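Local coordinates for protein ribonucleoside triphosphate reductase (Lactobacillus leichmannii, PDB 1L1L) that probably catalyses the adenosylcobalamin-dependent reduction of ribonucleoside triphosphates to 2'-deoxyribonucleoside triphosphates as an allosterically regulated, monomeric class II ribonucleotide reductase, at residues Q364-A367 against A368-E372; D659-E662 against S663-Q667; S714-N717 against S718-D722. One frame throughout, in Å; residues are numbered along the deposited sequence.

Interaction 1: Q364-A367 against A368-E372; sequences QPIA and AGIRE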
ATOM      1  N   GLN A 364     -26.895  -9.975  -4.241  1.00 37.22           N
ATOM      2  CA  GLN A 364     -27.141 -10.646  -5.505  1.00 36.55           C
ATOM      3  C   GLN A 364     -26.369 -10.018  -6.681  1.00 35.97           C
ATOM      4  O   GLN A 364     -25.583 -10.690  -7.359  1.00 35.19           O
ATOM      5  CB  GLN A 364     -28.648 -10.652  -5.766  1.00 38.58           C
ATOM      6  CG  GLN A 364     -29.086 -11.428  -6.984  1.00 40.83           C
ATOM      7  CD  GLN A 364     -30.592 -11.622  -7.010  1.00 41.95           C
ATOM      8  OE1 GLN A 364     -31.128 -12.492  -6.320  1.00 42.91           O
ATOM      9  NE2 GLN A 364     -31.284 -10.797  -7.791  1.00 42.19           N
ATOM     10  N   PRO A 365     -26.577  -8.718  -6.940  1.00 34.61           N
ATOM     11  CA  PRO A 365     -25.844  -8.120  -8.060  1.00 34.40           C
ATOM     12  C   PRO A 365     -24.340  -7.989  -7.778  1.00 33.36           C
ATOM     13  O   PRO A 365     -23.514  -8.091  -8.683  1.00 33.54           O
ATOM     14  CB  PRO A 365     -26.548  -6.777  -8.245  1.00 34.43           C
ATOM     15  CG  PRO A 365     -26.979  -6.432  -6.855  1.00 35.09           C
ATOM     16  CD  PRO A 365     -27.494  -7.745  -6.322  1.00 34.65           C
ATOM     17  N   ILE A 366     -23.984  -7.776  -6.517  1.00 32.38           N
ATOM     18  CA  ILE A 366     -22.577  -7.659  -6.145  1.00 31.18           C
ATOM     19  C   ILE A 366     -21.856  -8.966  -6.452  1.00 30.91           C
ATOM     20  O   ILE A 366     -20.740  -8.975  -6.980  1.00 30.74           O
ATOM     21  CB  ILE A 366     -22.439  -7.325  -4.643  1.00 31.48           C
ATOM     22  CG1 ILE A 366     -22.890  -5.881  -4.405  1.00 31.59           C
ATOM     23  CG2 ILE A 366     -20.992  -7.546  -4.172  1.00 31.43           C
ATOM     24  CD1 ILE A 366     -22.936  -5.476  -2.947  1.00 33.07           C
ATOM     25  N   ALA A 367     -22.506 -10.074  -6.120  1.00 31.03           N
ATOM     26  CA  ALA A 367     -21.946 -11.397  -6.356  1.00 31.12           C
ATOM     27  C   ALA A 367     -21.786 -11.651  -7.846  1.00 31.07           C
ATOM     28  O   ALA A 367     -20.828 -12.292  -8.270  1.00 31.67           O
ATOM     29  CB  ALA A 367     -22.843 -12.465  -5.736  1.00 32.21           C
ATOM     30  N   ALA A 368     -22.728 -11.150  -8.643  1.00 30.83           N
ATOM     31  CA  ALA A 368     -22.664 -11.344 -10.089  1.00 30.09           C
ATOM     32  C   ALA A 368     -21.425 -10.633 -10.624  1.00 29.56           C
ATOM     33  O   ALA A 368     -20.686 -11.182 -11.450  1.00 30.48           O
ATOM     34  CB  ALA A 368     -23.931 -10.793 -10.758  1.00 30.70           C
ATOM     35  N   GLY A 369     -21.197  -9.413 -10.147  1.00 29.43           N
ATOM     36  CA  GLY A 369     -20.025  -8.662 -10.576  1.00 28.67           C
ATOM     37  C   GLY A 369     -18.746  -9.400 -10.192  1.00 28.58           C
ATOM     38  O   GLY A 369     -17.858  -9.610 -11.018  1.00 27.56           O
ATOM     39  N   ILE A 370     -18.669  -9.817  -8.930  1.00 29.08           N
ATOM     40  CA  ILE A 370     -17.497 -10.513  -8.417  1.00 29.38           C
ATOM     41  C   ILE A 370     -17.166 -11.768  -9.217  1.00 29.70           C
ATOM     42  O   ILE A 370     -16.001 -12.042  -9.494  1.00 28.78           O
ATOM     43  CB  ILE A 370     -17.694 -10.876  -6.918  1.00 29.48           C
ATOM     44  CG1 ILE A 370     -17.701  -9.599  -6.075  1.00 29.93           C
ATOM     45  CG2 ILE A 370     -16.597 -11.825  -6.452  1.00 29.71           C
ATOM     46  CD1 ILE A 370     -18.095  -9.824  -4.621  1.00 30.27           C
ATOM     47  N   ARG A 371     -18.190 -12.527  -9.603  1.00 31.44           N
ATOM     48  CA  ARG A 371     -17.966 -13.753 -10.367  1.00 32.74           C
ATOM     49  C   ARG A 371     -17.391 -13.469 -11.751  1.00 32.79           C
ATOM     50  O   ARG A 371     -16.829 -14.351 -12.394  1.00 33.51           O
ATOM     51  CB  ARG A 371     -19.272 -14.541 -10.498  1.00 33.72           C
ATOM     52  CG  ARG A 371     -19.883 -14.902  -9.161  1.00 36.72           C
ATOM     53  CD  ARG A 371     -21.199 -15.638  -9.322  1.00 38.26           C
ATOM     54  NE  ARG A 371     -21.025 -16.930  -9.973  1.00 40.40           N
ATOM     55  CZ  ARG A 371     -21.984 -17.846 -10.064  1.00 42.25           C
ATOM     56  NH1 ARG A 371     -23.179 -17.605  -9.540  1.00 42.65           N
ATOM     57  NH2 ARG A 371     -21.750 -19.005 -10.674  1.00 43.18           N
ATOM     58  N   GLU A 372     -17.511 -12.228 -12.202  1.00 32.81           N
ATOM     59  CA  GLU A 372     -16.998 -11.870 -13.513  1.00 33.35           C
ATOM     60  C   GLU A 372     -15.573 -11.337 -13.507  1.00 32.76           C
ATOM     61  O   GLU A 372     -14.696 -11.870 -14.192  1.00 32.44           O
ATOM     62  CB  GLU A 372     -17.884 -10.814 -14.174  1.00 33.60           C
ATOM     63  CG  GLU A 372     -17.332 -10.370 -15.525  1.00 35.38           C
ATOM     64  CD  GLU A 372     -18.093  -9.216 -16.134  1.00 36.82           C
ATOM     65  OE1 GLU A 372     -19.323  -9.340 -16.314  1.00 37.17           O
ATOM     66  OE2 GLU A 372     -17.459  -8.183 -16.440  1.00 38.40           O
TER
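Ile366 and Ile370 stand one helical turn apart and leave the same flank of the helix in the same direction, with CG2 of Ile366 resting 3.7 Å from CD1 of Ile370. They sit on helix 363-373, the crossover helix of a beta-alpha-beta unit whose strands, 350-356 and 377-380, belong to the parallel part of the large sheet of the reductase barrel. Both residues have the same first torsion, CG1 anti to the carbonyl carbon (chi1 -71° and -68°), and an extended second one. CG1 of Ile370 consequently runs back beside its own backbone N and over the preceding turn, coming 3.2 Å from O of Ile366, while its CD1 continues to the methyl branch of Ile366.

Beneath these side chains the backbone supplies four successive i to i+4 hydrogen bonds. Ala368 N reaches Gln364 O, Gly369 N reaches Pro365 O, and Ile370 N meets Ile366 O at 3.0 Å with an N-H...O angle of 168°. Pro365 has no N-H of its own, yet its carbonyl accepts in the ordinary way.

One step outward, the buried edge of the helix faces helix 661-667: Ala367 touches Val661 and Glu662, and Ile370 touches Leu665. Ala367 brings just a methyl to this interface, which probably helps the neighbouring helix to come close. Pro365 and Ala368 lie on the exposed side, next to crystal neighbours; Gln364, though exposed, also touches Glu662.

Arg371 leaves the helix with a chain bent at chi3, and its guanidinium makes a long, weak ion pair with Asp659. At the root of that side chain, the N-H of Arg371 closes the fourth of the backbone bonds, its N 3.0 Å from O of Ala367.

Interaction 2: D659-E662 against S663-Q667; sequences DQVE and SLLRQ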
ATOM      1  N   ASP A 659     -21.262 -20.132  -6.825  1.00 40.90           N
ATOM      2  CA  ASP A 659     -22.619 -20.250  -6.307  1.00 41.57           C
ATOM      3  C   ASP A 659     -22.658 -19.983  -4.818  1.00 40.17           C
ATOM      4  O   ASP A 659     -23.734 -19.893  -4.231  1.00 40.77           O
ATOM      5  CB  ASP A 659     -23.156 -21.657  -6.568  1.00 44.72           C
ATOM      6  CG  ASP A 659     -23.179 -22.000  -8.037  1.00 47.72           C
ATOM      7  OD1 ASP A 659     -24.045 -21.458  -8.761  1.00 50.49           O
ATOM      8  OD2 ASP A 659     -22.321 -22.803  -8.471  1.00 50.69           O
ATOM      9  N   GLN A 660     -21.483 -19.850  -4.206  1.00 37.89           N
ATOM     10  CA  GLN A 660     -21.400 -19.620  -2.774  1.00 35.87           C
ATOM     11  C   GLN A 660     -21.040 -18.199  -2.369  1.00 34.44           C
ATOM     12  O   GLN A 660     -21.163 -17.846  -1.205  1.00 34.01           O
ATOM     13  CB  GLN A 660     -20.380 -20.570  -2.154  1.00 35.51           C
ATOM     14  CG  GLN A 660     -20.712 -22.037  -2.272  1.00 35.05           C
ATOM     15  CD  GLN A 660     -19.601 -22.897  -1.706  1.00 35.39           C
ATOM     16  OE1 GLN A 660     -19.198 -22.727  -0.559  1.00 35.41           O
ATOM     17  NE2 GLN A 660     -19.097 -23.822  -2.511  1.00 36.11           N
ATOM     18  N   VAL A 661     -20.598 -17.389  -3.325  1.00 33.74           N
ATOM     19  CA  VAL A 661     -20.199 -16.012  -3.039  1.00 32.69           C
ATOM     20  C   VAL A 661     -21.262 -15.159  -2.343  1.00 32.48           C
ATOM     21  O   VAL A 661     -20.986 -14.540  -1.312  1.00 31.45           O
ATOM     22  CB  VAL A 661     -19.740 -15.285  -4.335  1.00 32.72           C
ATOM     23  CG1 VAL A 661     -19.358 -13.840  -4.026  1.00 31.59           C
ATOM     24  CG2 VAL A 661     -18.560 -16.030  -4.953  1.00 32.47           C
ATOM     25  N   GLU A 662     -22.472 -15.117  -2.897  1.00 32.02           N
ATOM     26  CA  GLU A 662     -23.531 -14.311  -2.299  1.00 32.62           C
ATOM     27  C   GLU A 662     -23.871 -14.824  -0.904  1.00 31.45           C
ATOM     28  O   GLU A 662     -24.075 -14.039   0.016  1.00 30.61           O
ATOM     29  CB  GLU A 662     -24.803 -14.334  -3.162  1.00 34.69           C
ATOM     30  CG  GLU A 662     -25.736 -13.154  -2.863  1.00 37.99           C
ATOM     31  CD  GLU A 662     -27.205 -13.482  -3.024  1.00 40.38           C
ATOM     32  OE1 GLU A 662     -27.607 -13.954  -4.112  1.00 40.59           O
ATOM     33  OE2 GLU A 662     -27.965 -13.254  -2.055  1.00 42.69           O
ATOM     34  N   SER A 663     -23.915 -16.146  -0.767  1.00 31.28           N
ATOM     35  CA  SER A 663     -24.242 -16.807   0.498  1.00 31.42           C
ATOM     36  C   SER A 663     -23.255 -16.476   1.614  1.00 30.61           C
ATOM     37  O   SER A 663     -23.648 -16.169   2.742  1.00 29.93           O
ATOM     38  CB  SER A 663     -24.254 -18.331   0.314  1.00 33.14           C
ATOM     39  OG  SER A 663     -25.015 -18.721  -0.813  1.00 36.90           O
ATOM     40  N   LEU A 664     -21.967 -16.559   1.299  1.00 29.41           N
ATOM     41  CA  LEU A 664     -20.947 -16.276   2.293  1.00 29.72           C
ATOM     42  C   LEU A 664     -20.889 -14.798   2.647  1.00 29.01           C
ATOM     43  O   LEU A 664     -20.659 -14.447   3.802  1.00 29.67           O
ATOM     44  CB  LEU A 664     -19.585 -16.789   1.811  1.00 29.19           C
ATOM     45  CG  LEU A 664     -19.530 -18.324   1.866  1.00 30.13           C
ATOM     46  CD1 LEU A 664     -18.415 -18.861   0.972  1.00 29.79           C
ATOM     47  CD2 LEU A 664     -19.349 -18.764   3.316  1.00 30.78           C
ATOM     48  N   LEU A 665     -21.091 -13.921   1.668  1.00 29.83           N
ATOM     49  CA  LEU A 665     -21.083 -12.495   1.962  1.00 29.19           C
ATOM     50  C   LEU A 665     -22.208 -12.203   2.964  1.00 29.43           C
ATOM     51  O   LEU A 665     -22.035 -11.437   3.921  1.00 26.96           O
ATOM     52  CB  LEU A 665     -21.289 -11.672   0.680  1.00 29.54           C
ATOM     53  CG  LEU A 665     -20.074 -11.630  -0.257  1.00 29.53           C
ATOM     54  CD1 LEU A 665     -20.462 -11.094  -1.637  1.00 30.05           C
ATOM     55  CD2 LEU A 665     -18.983 -10.771   0.396  1.00 29.72           C
ATOM     56  N   ARG A 666     -23.365 -12.825   2.752  1.00 30.06           N
ATOM     57  CA  ARG A 666     -24.479 -12.611   3.666  1.00 31.29           C
ATOM     58  C   ARG A 666     -24.151 -13.209   5.028  1.00 30.90           C
ATOM     59  O   ARG A 666     -24.359 -12.580   6.068  1.00 31.21           O
ATOM     60  CB  ARG A 666     -25.764 -13.245   3.118  1.00 34.09           C
ATOM     61  CG  ARG A 666     -26.269 -12.622   1.819  1.00 37.35           C
ATOM     62  CD  ARG A 666     -27.764 -12.874   1.628  1.00 40.89           C
ATOM     63  NE  ARG A 666     -28.123 -14.274   1.844  1.00 44.24           N
ATOM     64  CZ  ARG A 666     -27.838 -15.262   1.000  1.00 45.93           C
ATOM     65  NH1 ARG A 666     -27.189 -15.009  -0.128  1.00 47.96           N
ATOM     66  NH2 ARG A 666     -28.195 -16.508   1.289  1.00 47.08           N
ATOM     67  N   GLN A 667     -23.616 -14.422   5.026  1.00 30.65           N
ATOM     68  CA  GLN A 667     -23.296 -15.083   6.285  1.00 30.69           C
ATOM     69  C   GLN A 667     -22.411 -14.263   7.210  1.00 30.16           C
ATOM     70  O   GLN A 667     -22.643 -14.223   8.415  1.00 30.39           O
ATOM     71  CB  GLN A 667     -22.630 -16.440   6.037  1.00 31.15           C
ATOM     72  CG  GLN A 667     -22.576 -17.291   7.298  1.00 32.79           C
ATOM     73  CD  GLN A 667     -21.876 -18.616   7.102  1.00 34.70           C
ATOM     74  OE1 GLN A 667     -21.942 -19.220   6.025  1.00 36.20           O
ATOM     75  NE2 GLN A 667     -21.216 -19.094   8.157  1.00 33.80           N
TER
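Gln660 meets Leu664, four residues on: its carbonyl oxygen takes the N-H of Leu664 at 2.9 Å between O and N, and its CB lies 4.1 Å from CD1 of Leu664. Helix 661-667 is the crossover between strands 650-653 and 674-679, a beta-alpha-beta unit at one edge of the large mixed sheet. Gln660, Val661 and Leu664 all touch Ile628 of helix 628-641, which covers this flank.

Val661, next along, repeats the pattern one residue further. Its O accepts from Leu665 N at 3.0 Å, and the two side chains run alongside each other in the same direction, CG1 of Val661 being 3.8 Å from CD1 of Leu665. With CG1 anti to the backbone N (chi1 179°), Val661 presents that methyl to the leucine. Both are buried: Val661 also packs on Leu677 and Leu665 on Thr675, so this pair helps to seat the helix on strand 674-679.

Glu662 closes the first segment and carries the charge. Its backbone O takes the N-H of Arg666, and its side chain, bent at chi2, swings OE2 to within 2.7 Å of Arg666 NH1 in a salt bridge. The arginine bends at chi3 (-48°) to bring its guanidinium back beside the glutamate, where the carboxylate and guanidinium planes stand 64° apart and CB of Glu662 lies at the guanidinium edge, in plane. Tyr363 of helix 363-373 touches both side chains.

Since OE2 approaches NH1 obliquely and alone, this is a single-pronged bridge and not a coplanar, two-pronged one; the opposite charges probably favour the bent forms of both chains at this partly exposed face.

Interaction 3: S714-N717 against S718-D722; sequences SQLN and SDVKD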
ATOM      1  N   SER A 714      29.274 -10.191  -4.119  1.00 29.38           N
ATOM      2  CA  SER A 714      30.241  -9.291  -3.509  1.00 31.30           C
ATOM      3  C   SER A 714      31.632  -9.552  -4.086  1.00 31.74           C
ATOM      4  O   SER A 714      32.377  -8.616  -4.382  1.00 31.76           O
ATOM      5  CB  SER A 714      30.226  -9.481  -1.989  1.00 32.03           C
ATOM      6  OG  SER A 714      31.189  -8.657  -1.354  1.00 33.65           O
ATOM      7  N   GLN A 715      31.971 -10.826  -4.259  1.00 33.42           N
ATOM      8  CA  GLN A 715      33.272 -11.196  -4.815  1.00 35.09           C
ATOM      9  C   GLN A 715      33.435 -10.658  -6.238  1.00 35.42           C
ATOM     10  O   GLN A 715      34.454 -10.043  -6.562  1.00 35.17           O
ATOM     11  CB  GLN A 715      33.433 -12.725  -4.796  1.00 35.26           C
ATOM     12  CG  GLN A 715      34.533 -13.282  -5.703  1.00 35.61           C
ATOM     13  CD  GLN A 715      34.036 -13.616  -7.106  1.00 36.09           C
ATOM     14  OE1 GLN A 715      33.039 -14.333  -7.272  1.00 35.45           O
ATOM     15  NE2 GLN A 715      34.734 -13.108  -8.123  1.00 36.27           N
ATOM     16  N   LEU A 716      32.434 -10.888  -7.083  1.00 35.79           N
ATOM     17  CA  LEU A 716      32.486 -10.412  -8.460  1.00 36.81           C
ATOM     18  C   LEU A 716      32.557  -8.893  -8.483  1.00 38.38           C
ATOM     19  O   LEU A 716      33.385  -8.307  -9.180  1.00 37.27           O
ATOM     20  CB  LEU A 716      31.242 -10.863  -9.238  1.00 36.95           C
ATOM     21  CG  LEU A 716      31.224 -12.264  -9.850  1.00 36.73           C
ATOM     22  CD1 LEU A 716      29.816 -12.627 -10.300  1.00 35.12           C
ATOM     23  CD2 LEU A 716      32.194 -12.311 -11.018  1.00 36.39           C
ATOM     24  N   ASN A 717      31.674  -8.265  -7.718  1.00 39.64           N
ATOM     25  CA  ASN A 717      31.615  -6.815  -7.657  1.00 42.17           C
ATOM     26  C   ASN A 717      33.012  -6.254  -7.383  1.00 43.15           C
ATOM     27  O   ASN A 717      33.415  -5.243  -7.961  1.00 43.37           O
ATOM     28  CB  ASN A 717      30.654  -6.389  -6.552  1.00 43.24           C
ATOM     29  CG  ASN A 717      29.876  -5.144  -6.909  1.00 44.83           C
ATOM     30  OD1 ASN A 717      29.173  -4.576  -6.068  1.00 46.13           O
ATOM     31  ND2 ASN A 717      29.987  -4.713  -8.162  1.00 45.06           N
ATOM     32  N   SER A 718      33.748  -6.931  -6.508  1.00 44.39           N
ATOM     33  CA  SER A 718      35.103  -6.524  -6.147  1.00 45.44           C
ATOM     34  C   SER A 718      36.104  -6.696  -7.291  1.00 46.04           C
ATOM     35  O   SER A 718      36.870  -5.778  -7.605  1.00 46.13           O
ATOM     36  CB  SER A 718      35.584  -7.341  -4.950  1.00 45.50           C
ATOM     37  OG  SER A 718      34.611  -7.350  -3.924  1.00 46.63           O
ATOM     38  N   ASP A 719      36.097  -7.874  -7.909  1.00 46.24           N
ATOM     39  CA  ASP A 719      37.022  -8.177  -8.999  1.00 46.57           C
ATOM     40  C   ASP A 719      36.673  -7.467 -10.301  1.00 47.01           C
ATOM     41  O   ASP A 719      37.545  -7.223 -11.136  1.00 46.38           O
ATOM     42  CB  ASP A 719      37.077  -9.688  -9.248  1.00 46.47           C
ATOM     43  CG  ASP A 719      37.427 -10.478  -7.999  1.00 46.55           C
ATOM     44  OD1 ASP A 719      38.157  -9.947  -7.134  1.00 46.90           O
ATOM     45  OD2 ASP A 719      36.984 -11.640  -7.887  1.00 46.38           O
ATOM     46  N   VAL A 720      35.398  -7.137 -10.470  1.00 47.55           N
ATOM     47  CA  VAL A 720      34.942  -6.453 -11.673  1.00 48.20           C
ATOM     48  C   VAL A 720      34.537  -5.026 -11.335  1.00 49.40           C
ATOM     49  O   VAL A 720      33.678  -4.808 -10.482  1.00 50.18           O
ATOM     50  CB  VAL A 720      33.735  -7.180 -12.300  1.00 47.86           C
ATOM     51  CG1 VAL A 720      33.298  -6.472 -13.566  1.00 47.35           C
ATOM     52  CG2 VAL A 720      34.102  -8.621 -12.599  1.00 46.69           C
ATOM     53  N   LYS A 721      35.155  -4.058 -12.003  1.00 50.12           N
ATOM     54  CA  LYS A 721      34.848  -2.652 -11.758  1.00 51.48           C
ATOM     55  C   LYS A 721      33.628  -2.199 -12.557  1.00 52.30           C
ATOM     56  O   LYS A 721      33.502  -2.498 -13.746  1.00 52.85           O
ATOM     57  CB  LYS A 721      36.055  -1.786 -12.109  1.00 51.46           C
ATOM     58  N   ASP A 722      32.734  -1.477 -11.888  1.00 53.26           N
ATOM     59  CA  ASP A 722      31.511  -0.971 -12.505  1.00 54.20           C
ATOM     60  C   ASP A 722      30.514  -2.081 -12.845  1.00 54.14           C
ATOM     61  O   ASP A 722      29.802  -2.000 -13.848  1.00 54.08           O
ATOM     62  CB  ASP A 722      31.838  -0.164 -13.770  1.00 55.18           C
ATOM     63  CG  ASP A 722      32.570   1.137 -13.465  1.00 56.43           C
ATOM     64  OD1 ASP A 722      32.875   1.884 -14.422  1.00 56.55           O
ATOM     65  OD2 ASP A 722      32.840   1.413 -12.274  1.00 56.76           O
TER
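Gln715 and Asp719 reach across one turn of helix, their flat ends set obliquely with the amide and carboxylate planes 40° apart. NE2 of Gln715 donates to OD2 of Asp719 at 2.7 Å, and the bond is almost straight, 171° at the hydrogen. The oxygen lies in the plane of the amide, but the amide meets the carboxylate on its anti side and well out of the carboxylate plane. A bend at chi2 (-90°) turns the glutamine end along the helix toward the aspartate, instead of letting it run straight out from the axis.

This is the last turn of helix 709-719, near the end of the modelled chain and on the surface of the protein. Val720 is the first residue to leave helical backbone angles; its N-H still closes on O of Leu716, at 2.7 Å from N. Leu716 touches Leu723 in the tail that follows.

In Ser718 the hydroxyl folds back onto the preceding turn. Its OG, anti to the carbonyl carbon, sits beside the backbone N and donates to O of Ser714 at 2.6 Å. The N-H of Ser718 binds the same oxygen, with N 3.0 Å from Ser714 O, and the two donors come in from opposite faces of the carbonyl plane, each tilted away from it.

Overall arrangement
Running from the N terminus, the chain meets interaction 1 on helix 363-373, interaction 2 on helix 661-667 and interaction 3 on helix 709-719. Each closes a single helical turn within one continuous stretch; they follow in series, neither nested nor crossed. Interactions 1 and 2 are nevertheless neighbours in space, with centres 10 Å apart, because their crossover helices, from beta-alpha-beta units far apart in sequence, pack together beside the same large mixed sheet. Interaction 3 lies on the opposite side of the chain's centre, with nearest atoms about 45 Å from interaction 1 and 48 Å from interaction 2, where the last helix runs out into the tail.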